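Local coordinates for intermedilysin (Streptococcus intermedius, PDB 5IMW), which probably lyses host cells by binding cholesterol-containing membranes, changing shape and inserting as an oligomeric pore, at residues A[186-194]-A[254-262]; A[421-429]-A[439-447]. All coordinates share one frame; numbering follows the deposited sequence.

In the fold
Both interactions are surface contacts with a few buried side chains, and they lie in different parts of the elongated chain, their centres about 36 Å apart and their nearest atoms about 15 Å. Interaction 1 joins elements distant in sequence: the turn and strand that follow helix 183-187 meet the loop that leads from strand 246-254 into helix 261-268. A single residue pair, Gln191 with Thr254, bridges it, and a lysine-to-carbonyl bond and a phenylalanine-valine contact add to it. Interaction 2 is a local hairpin of strands 420-429 and 439-444 in the C-terminal beta-sandwich domain, where backbone bonds recur along the pair and apolar side chains meet on both faces.

Interaction 1 (A[186-194]-A[254-262]); sequences HKGEKQVFI and TTSKSTKVQ
The Phe193 ring carries Val261 over one face: the methyl CG1 of Val261 stands 4.1 Å from the ring centroid, 26° off the normal, a CH-pi contact. In the plane of the ring, at its edge, lies the carbonyl O of Gln191, while the backbone N of Gln262 approaches obliquely. With CG anti to its carbonyl carbon (chi1 -76°), Phe193 turns a broad apolar surface to the start of helix 261-268, and a compact branched valine suits the spot it meets. Gln262 OE1 is hydrogen-bonded to Ser154 OG on strand 149-156, next to strand 191-200 in the sheet.

Backbone bonds join the two segments beside the ring. Gln191 and Thr254 form an antiparallel hydrogen-bonded pair, with Gln191 N to Thr254 O at 2.5 Å and Thr254 N to Gln191 O at 2.9 Å. Beyond it both segments are loop, and Lys257 reaches back so that its NZ binds Gly188 O at 2.5 Å, from 40° above the carbonyl plane. Gly188, whose positive phi suits glycine, is the C-prime residue of a Schellman motif closing helix 183-187; the ammonium would probably be favoured by the negative end of that helix. In segment 254-262 two ST turns shape the loop: Ser256 OG accepts from Ser258 N at 3.2 Å, and Ser258 OG from Lys260 N at 3.0 Å, small hydroxyls suited to holding a turn ahead of Lys260, the N-cap.

This joining of sheet strands to the helices beside them is consistent with the pore-forming domain of cholesterol-dependent cytolysins, whose flanking helices refold into transmembrane hairpins.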
loop_
_atom_site.group_PDB
_atom_site.type_symbol
_atom_site.label_atom_id
_atom_site.label_comp_id
_atom_site.label_asym_id
_atom_site.label_seq_id
_atom_site.Cartn_x
_atom_site.Cartn_y
_atom_site.Cartn_z
ATOM N N HIS A 186 17.282 7.495 -1.073
ATOM C CA HIS A 186 18.256 7.553 0.009
ATOM C C HIS A 186 19.041 8.858 -0.037
ATOM O O HIS A 186 19.407 9.406 1.009
ATOM C CB HIS A 186 19.196 6.354 -0.081
ATOM C CG HIS A 186 18.487 5.052 -0.292
ATOM N ND1 HIS A 186 19.021 4.026 -1.042
ATOM C CD2 HIS A 186 17.282 4.613 0.144
ATOM C CE1 HIS A 186 18.176 3.009 -1.057
ATOM N NE2 HIS A 186 17.114 3.341 -0.345
ATOM N N LYS A 187 19.314 9.367 -1.241
ATOM C CA LYS A 187 19.934 10.682 -1.364
ATOM C C LYS A 187 18.947 11.789 -1.005
ATOM O O LYS A 187 19.340 12.814 -0.433
ATOM C CB LYS A 187 20.474 10.880 -2.780
ATOM C CG LYS A 187 21.418 9.780 -3.249
ATOM C CD LYS A 187 22.108 10.140 -4.553
ATOM C CE LYS A 187 22.879 8.956 -5.119
ATOM N NZ LYS A 187 23.831 8.367 -4.133
ATOM N N GLY A 188 17.671 11.606 -1.336
ATOM C CA GLY A 188 16.621 12.489 -0.873
ATOM C C GLY A 188 16.094 13.496 -1.874
ATOM O O GLY A 188 15.348 14.396 -1.472
ATOM N N GLU A 189 16.439 13.373 -3.158
ATOM C CA GLU A 189 16.010 14.353 -4.150
ATOM C C GLU A 189 14.675 14.017 -4.806
ATOM O O GLU A 189 14.044 14.916 -5.371
ATOM C CB GLU A 189 17.071 14.523 -5.249
ATOM C CG GLU A 189 17.764 13.244 -5.704
ATOM C CD GLU A 189 19.049 12.983 -4.947
ATOM O OE1 GLU A 189 19.157 13.431 -3.787
ATOM O OE2 GLU A 189 19.956 12.336 -5.513
ATOM N N LYS A 190 14.228 12.763 -4.751
ATOM C CA LYS A 190 12.947 12.393 -5.336
ATOM C C LYS A 190 12.193 11.466 -4.392
ATOM O O LYS A 190 12.780 10.778 -3.552
ATOM C CB LYS A 190 13.110 11.737 -6.719
ATOM C CG LYS A 190 14.306 10.814 -6.876
ATOM C CD LYS A 190 14.108 9.473 -6.183
ATOM C CE LYS A 190 14.653 8.330 -7.040
ATOM N NZ LYS A 190 14.988 7.110 -6.258
ATOM N N GLN A 191 10.870 11.469 -4.546
ATOM C CA GLN A 191 9.955 10.709 -3.700
ATOM C C GLN A 191 9.098 9.844 -4.615
ATOM O O GLN A 191 8.247 10.362 -5.344
ATOM C CB GLN A 191 9.091 11.650 -2.860
ATOM C CG GLN A 191 8.361 10.997 -1.701
ATOM C CD GLN A 191 7.563 12.000 -0.886
ATOM O OE1 GLN A 191 7.582 13.201 -1.165
ATOM N NE2 GLN A 191 6.857 11.513 0.128
ATOM N N VAL A 192 9.320 8.530 -4.577
ATOM C CA VAL A 192 8.750 7.607 -5.553
ATOM C C VAL A 192 7.574 6.868 -4.927
ATOM O O VAL A 192 7.681 6.338 -3.813
ATOM C CB VAL A 192 9.814 6.617 -6.061
ATOM C CG1 VAL A 192 9.206 5.637 -7.055
ATOM C CG2 VAL A 192 10.977 7.368 -6.692
ATOM N N PHE A 193 6.453 6.824 -5.649
ATOM C CA PHE A 193 5.273 6.070 -5.248
ATOM C C PHE A 193 4.937 5.036 -6.315
ATOM O O PHE A 193 5.138 5.264 -7.512
ATOM C CB PHE A 193 4.060 6.994 -5.028
ATOM C CG PHE A 193 4.110 7.775 -3.741
ATOM C CD1 PHE A 193 5.009 8.817 -3.579
ATOM C CD2 PHE A 193 3.247 7.473 -2.697
ATOM C CE1 PHE A 193 5.054 9.537 -2.397
ATOM C CE2 PHE A 193 3.288 8.192 -1.513
ATOM C CZ PHE A 193 4.193 9.224 -1.364
ATOM N N ILE A 194 4.431 3.888 -5.870
ATOM C CA ILE A 194 3.984 2.821 -6.758
ATOM C C ILE A 194 2.522 2.529 -6.448
ATOM O O ILE A 194 2.109 2.553 -5.284
ATOM C CB ILE A 194 4.834 1.542 -6.607
ATOM C CG1 ILE A 194 6.316 1.826 -6.900
ATOM C CG2 ILE A 194 4.292 0.439 -7.519
ATOM C CD1 ILE A 194 6.697 1.768 -8.363
ATOM N N THR A 254 8.314 12.097 -7.728
ATOM C CA THR A 254 8.047 13.458 -7.289
ATOM C C THR A 254 9.269 14.038 -6.586
ATOM O O THR A 254 10.103 13.303 -6.049
ATOM C CB THR A 254 6.836 13.502 -6.340
ATOM O OG1 THR A 254 5.807 12.635 -6.835
ATOM C CG2 THR A 254 6.282 14.916 -6.229
ATOM N N THR A 255 9.367 15.372 -6.600
ATOM C CA THR A 255 10.418 16.087 -5.884
ATOM C C THR A 255 9.914 16.835 -4.658
ATOM O O THR A 255 10.717 17.135 -3.768
ATOM C CB THR A 255 11.121 17.089 -6.813
ATOM O OG1 THR A 255 10.167 18.019 -7.339
ATOM C CG2 THR A 255 11.813 16.367 -7.965
ATOM N N SER A 256 8.622 17.143 -4.590
ATOM C CA SER A 256 8.056 17.791 -3.417
ATOM C C SER A 256 8.165 16.885 -2.193
ATOM O O SER A 256 8.267 15.658 -2.297
ATOM C CB SER A 256 6.592 18.154 -3.662
ATOM O OG SER A 256 5.956 18.535 -2.454
ATOM N N LYS A 257 8.137 17.512 -1.014
ATOM C CA LYS A 257 8.277 16.809 0.256
ATOM C C LYS A 257 6.986 16.813 1.069
ATOM O O LYS A 257 7.024 16.606 2.287
ATOM C CB LYS A 257 9.415 17.418 1.077
ATOM C CG LYS A 257 10.714 17.606 0.308
ATOM C CD LYS A 257 11.051 16.374 -0.518
ATOM C CE LYS A 257 12.534 16.250 -0.782
ATOM N NZ LYS A 257 12.881 14.859 -1.174
ATOM N N SER A 258 5.846 17.042 0.422
ATOM C CA SER A 258 4.574 17.031 1.130
ATOM C C SER A 258 4.318 15.663 1.751
ATOM O O SER A 258 4.550 14.624 1.129
ATOM C CB SER A 258 3.438 17.395 0.172
ATOM O OG SER A 258 2.172 17.114 0.746
ATOM N N THR A 259 3.842 15.670 2.997
ATOM C CA THR A 259 3.425 14.447 3.673
ATOM C C THR A 259 2.037 13.989 3.236
ATOM O O THR A 259 1.510 13.023 3.798
ATOM C CB THR A 259 3.451 14.651 5.193
ATOM O OG1 THR A 259 4.592 15.437 5.553
ATOM C CG2 THR A 259 3.533 13.313 5.920
ATOM N N LYS A 260 1.439 14.661 2.247
ATOM C CA LYS A 260 0.100 14.338 1.768
ATOM C C LYS A 260 0.094 13.946 0.292
ATOM O O LYS A 260 -0.958 14.001 -0.354
ATOM C CB LYS A 260 -0.846 15.519 1.998
ATOM C CG LYS A 260 -0.814 16.086 3.411
ATOM C CD LYS A 260 -1.637 17.360 3.511
ATOM C CE LYS A 260 -1.351 18.113 4.802
ATOM N NZ LYS A 260 -1.624 19.571 4.666
ATOM N N VAL A 261 1.247 13.556 -0.262
ATOM C CA VAL A 261 1.294 13.154 -1.666
ATOM C C VAL A 261 0.371 11.972 -1.915
ATOM O O VAL A 261 -0.219 11.851 -2.996
ATOM C CB VAL A 261 2.742 12.833 -2.084
ATOM C CG1 VAL A 261 2.782 12.272 -3.498
ATOM C CG2 VAL A 261 3.606 14.080 -1.993
ATOM N N GLN A 262 0.236 11.077 -0.934
ATOM C CA GLN A 262 -0.684 9.956 -1.078
ATOM C C GLN A 262 -2.119 10.434 -1.256
ATOM O O GLN A 262 -2.923 9.756 -1.906
ATOM C CB GLN A 262 -0.580 9.038 0.139
ATOM C CG GLN A 262 -1.408 7.765 0.028
ATOM C CD GLN A 262 -0.588 6.504 0.236
ATOM O OE1 GLN A 262 -0.703 5.543 -0.526
ATOM N NE2 GLN A 262 0.236 6.496 1.277
#

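Interaction 2 (A[421-429]-A[439-447]); sequences RNIRVKVLG and RLIYSKNDL
Val427 fits against two residues of segment 439-447, one with each methyl. CG2 meets Ile441 CD1 at 3.5 Å, the side chains crossing at about a right angle, while CG1 touches Tyr442 CB at 3.5 Å and lies at the edge of the tyrosine ring, near its plane. A chi1 of 58° splits the valine this way, placing CG1 between the backbone N and the carbonyl carbon. Along the same face Val425 CG2 packs on Leu447 CD1 at 3.8 Å. Beta-branched valines favour extended backbone, and their methyls pack against neighbours on one face. On the other face Leu428 and Leu440 meet through their CD2 methyls, 3.4 Å apart.

The strands form an antiparallel hairpin at the edge of a four-stranded sheet in the C-terminal beta-sandwich domain, and their connection is the undecapeptide loop characteristic of this toxin family. Backbone bonds hold both ends: Gly429 N to Arg439 O (2.7 Å) next to the loop, and at the other Val425 N to Lys444 O (3.1 Å, nearly straight at 170°) and Leu447 N to Ile423 O (3.1 Å), which uses a lone pair of the carbonyl. Between them the register slips by one residue where the chain turns at Ile441.

Asn445 ND2 touches the aliphatic CG of Arg424 at 3.8 Å, the side chains crossing at a slant with their flat groups 6° from parallel. Further out, strand 375-386 backs strand 421-429: Phe377 touches Val427, Tyr378 touches Leu428 and makes a cation-pi contact with Lys426, and Lys426 NZ is hydrogen-bonded to Tyr380 OH.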
loop_
_atom_site.group_PDB
_atom_site.type_symbol
_atom_site.label_atom_id
_atom_site.label_comp_id
_atom_site.label_asym_id
_atom_site.label_seq_id
_atom_site.Cartn_x
_atom_site.Cartn_y
_atom_site.Cartn_z
ATOM N N ARG A 421 13.879 23.474 18.765
ATOM C CA ARG A 421 12.851 22.614 19.337
ATOM C C ARG A 421 12.702 22.933 20.819
ATOM O O ARG A 421 13.545 23.603 21.421
ATOM C CB ARG A 421 13.175 21.118 19.111
ATOM C CG ARG A 421 13.750 20.331 20.308
ATOM C CD ARG A 421 13.573 18.827 20.105
ATOM N NE ARG A 421 14.236 18.327 18.900
ATOM C CZ ARG A 421 13.939 17.175 18.301
ATOM N NH1 ARG A 421 12.979 16.393 18.781
ATOM N NH2 ARG A 421 14.597 16.805 17.211
ATOM N N ASN A 422 11.600 22.451 21.397
ATOM C CA ASN A 422 11.326 22.597 22.827
ATOM C C ASN A 422 11.337 24.076 23.231
ATOM O O ASN A 422 12.106 24.513 24.091
ATOM C CB ASN A 422 12.327 21.784 23.667
ATOM C CG ASN A 422 11.988 20.295 23.731
ATOM O OD1 ASN A 422 10.895 19.910 24.135
ATOM N ND2 ASN A 422 12.945 19.455 23.347
ATOM N N ILE A 423 10.461 24.845 22.586
ATOM C CA ILE A 423 10.278 26.257 22.916
ATOM C C ILE A 423 9.316 26.371 24.090
ATOM O O ILE A 423 8.190 25.861 24.040
ATOM C CB ILE A 423 9.760 27.038 21.699
ATOM C CG1 ILE A 423 10.755 26.935 20.542
ATOM C CG2 ILE A 423 9.532 28.503 22.062
ATOM C CD1 ILE A 423 10.234 27.463 19.228
ATOM N N ARG A 424 9.750 27.057 25.143
ATOM C CA ARG A 424 8.965 27.219 26.356
ATOM C C ARG A 424 8.657 28.694 26.566
ATOM O O ARG A 424 9.468 29.568 26.242
ATOM C CB ARG A 424 9.710 26.665 27.574
ATOM C CG ARG A 424 10.192 25.225 27.422
ATOM C CD ARG A 424 11.332 24.945 28.382
ATOM N NE ARG A 424 11.013 25.387 29.736
ATOM C CZ ARG A 424 11.914 25.589 30.694
ATOM N NH1 ARG A 424 13.204 25.395 30.455
ATOM N NH2 ARG A 424 11.522 25.992 31.894
ATOM N N VAL A 425 7.475 28.969 27.114
ATOM C CA VAL A 425 7.012 30.331 27.347
ATOM C C VAL A 425 6.508 30.425 28.779
ATOM O O VAL A 425 5.448 29.876 29.105
ATOM C CB VAL A 425 5.910 30.742 26.364
ATOM C CG1 VAL A 425 5.437 32.158 26.655
ATOM C CG2 VAL A 425 6.406 30.631 24.930
ATOM N N LYS A 426 7.252 31.126 29.627
ATOM C CA LYS A 426 6.761 31.546 30.929
ATOM C C LYS A 426 6.415 33.025 30.843
ATOM O O LYS A 426 7.130 33.800 30.202
ATOM C CB LYS A 426 7.802 31.322 32.028
ATOM C CG LYS A 426 7.216 31.001 33.399
ATOM C CD LYS A 426 8.117 31.500 34.532
ATOM C CE LYS A 426 9.360 30.637 34.707
ATOM N NZ LYS A 426 10.622 31.397 34.489
ATOM N N VAL A 427 5.322 33.415 31.491
ATOM C CA VAL A 427 4.860 34.800 31.449
ATOM C C VAL A 427 4.097 35.087 32.732
ATOM O O VAL A 427 3.177 34.348 33.095
ATOM C CB VAL A 427 3.990 35.074 30.202
ATOM C CG1 VAL A 427 2.799 34.154 30.158
ATOM C CG2 VAL A 427 3.558 36.537 30.136
ATOM N N LEU A 428 4.490 36.152 33.428
ATOM C CA LEU A 428 3.879 36.496 34.702
ATOM C C LEU A 428 3.757 38.009 34.811
ATOM O O LEU A 428 4.498 38.763 34.175
ATOM C CB LEU A 428 4.681 35.944 35.891
ATOM C CG LEU A 428 5.748 34.882 35.614
ATOM C CD1 LEU A 428 7.035 35.526 35.133
ATOM C CD2 LEU A 428 6.002 34.037 36.855
ATOM N N GLY A 429 2.801 38.443 35.630
ATOM C CA GLY A 429 2.574 39.857 35.858
ATOM C C GLY A 429 2.630 40.239 37.322
ATOM O O GLY A 429 3.483 39.747 38.067
ATOM N N ARG A 439 2.874 36.770 39.307
ATOM C CA ARG A 439 1.720 35.898 39.119
ATOM C C ARG A 439 1.626 35.448 37.665
ATOM O O ARG A 439 1.809 36.250 36.746
ATOM C CB ARG A 439 0.434 36.617 39.537
ATOM C CG ARG A 439 -0.813 35.761 39.427
ATOM C CD ARG A 439 -1.930 36.290 40.308
ATOM N NE ARG A 439 -2.685 35.204 40.927
ATOM C CZ ARG A 439 -3.330 35.300 42.086
ATOM N NH1 ARG A 439 -3.313 36.432 42.778
ATOM N NH2 ARG A 439 -3.989 34.252 42.563
ATOM N N LEU A 440 1.307 34.166 37.474
ATOM C CA LEU A 440 1.275 33.548 36.153
ATOM C C LEU A 440 -0.006 33.928 35.414
ATOM O O LEU A 440 -1.068 34.070 36.027
ATOM C CB LEU A 440 1.369 32.027 36.301
ATOM C CG LEU A 440 2.361 31.260 35.425
ATOM C CD1 LEU A 440 1.982 31.394 33.978
ATOM C CD2 LEU A 440 3.792 31.735 35.658
ATOM N N ILE A 441 0.081 34.074 34.089
ATOM C CA ILE A 441 -1.113 34.384 33.305
ATOM C C ILE A 441 -1.202 33.427 32.126
ATOM O O ILE A 441 -2.241 33.339 31.463
ATOM C CB ILE A 441 -1.143 35.842 32.805
ATOM C CG1 ILE A 441 -0.090 36.721 33.480
ATOM C CG2 ILE A 441 -2.520 36.456 33.036
ATOM C CD1 ILE A 441 1.186 36.826 32.693
ATOM N N TYR A 442 -0.127 32.685 31.874
ATOM C CA TYR A 442 -0.086 31.756 30.755
ATOM C C TYR A 442 1.212 30.978 30.816
ATOM O O TYR A 442 2.246 31.485 31.261
ATOM C CB TYR A 442 -0.223 32.472 29.404
ATOM C CG TYR A 442 -0.151 31.580 28.176
ATOM C CD1 TYR A 442 1.072 31.221 27.622
ATOM C CD2 TYR A 442 -1.307 31.135 27.546
ATOM C CE1 TYR A 442 1.141 30.423 26.489
ATOM C CE2 TYR A 442 -1.249 30.339 26.412
ATOM C CZ TYR A 442 -0.023 29.986 25.888
ATOM O OH TYR A 442 0.035 29.197 24.760
ATOM N N SER A 443 1.129 29.736 30.364
ATOM C CA SER A 443 2.278 28.849 30.319
ATOM C C SER A 443 2.052 27.764 29.278
ATOM O O SER A 443 0.993 27.130 29.264
ATOM C CB SER A 443 2.524 28.207 31.681
ATOM O OG SER A 443 3.668 27.381 31.613
ATOM N N LYS A 444 3.059 27.549 28.431
ATOM C CA LYS A 444 3.049 26.485 27.433
ATOM C C LYS A 444 4.467 25.963 27.238
ATOM O O LYS A 444 5.447 26.624 27.594
ATOM C CB LYS A 444 2.485 26.968 26.093
ATOM C CG LYS A 444 1.501 25.994 25.466
ATOM C CD LYS A 444 0.112 26.168 26.055
ATOM C CE LYS A 444 -0.683 24.873 26.012
ATOM N NZ LYS A 444 -2.116 25.075 26.372
ATOM N N ASN A 445 4.565 24.771 26.638
ATOM C CA ASN A 445 5.840 24.096 26.415
ATOM C C ASN A 445 5.863 23.473 25.025
ATOM O O ASN A 445 4.834 23.034 24.506
ATOM C CB ASN A 445 6.095 23.004 27.470
ATOM C CG ASN A 445 6.183 23.561 28.876
ATOM O OD1 ASN A 445 5.174 23.943 29.469
ATOM N ND2 ASN A 445 7.392 23.597 29.424
ATOM N N ASP A 446 7.058 23.432 24.431
ATOM C CA ASP A 446 7.279 22.810 23.123
ATOM C C ASP A 446 6.293 23.352 22.090
ATOM O O ASP A 446 5.597 22.604 21.399
ATOM C CB ASP A 446 7.183 21.285 23.225
ATOM C CG ASP A 446 7.962 20.567 22.130
ATOM O OD1 ASP A 446 7.560 20.648 20.950
ATOM O OD2 ASP A 446 8.971 19.904 22.456
ATOM N N LEU A 447 6.237 24.672 21.985
ATOM C CA LEU A 447 5.362 25.294 21.001
ATOM C C LEU A 447 5.926 25.065 19.602
ATOM O O LEU A 447 7.102 25.357 19.360
ATOM C CB LEU A 447 5.217 26.790 21.270
ATOM C CG LEU A 447 4.222 27.218 22.350
ATOM C CD1 LEU A 447 4.240 28.733 22.504
ATOM C CD2 LEU A 447 2.808 26.743 22.025
#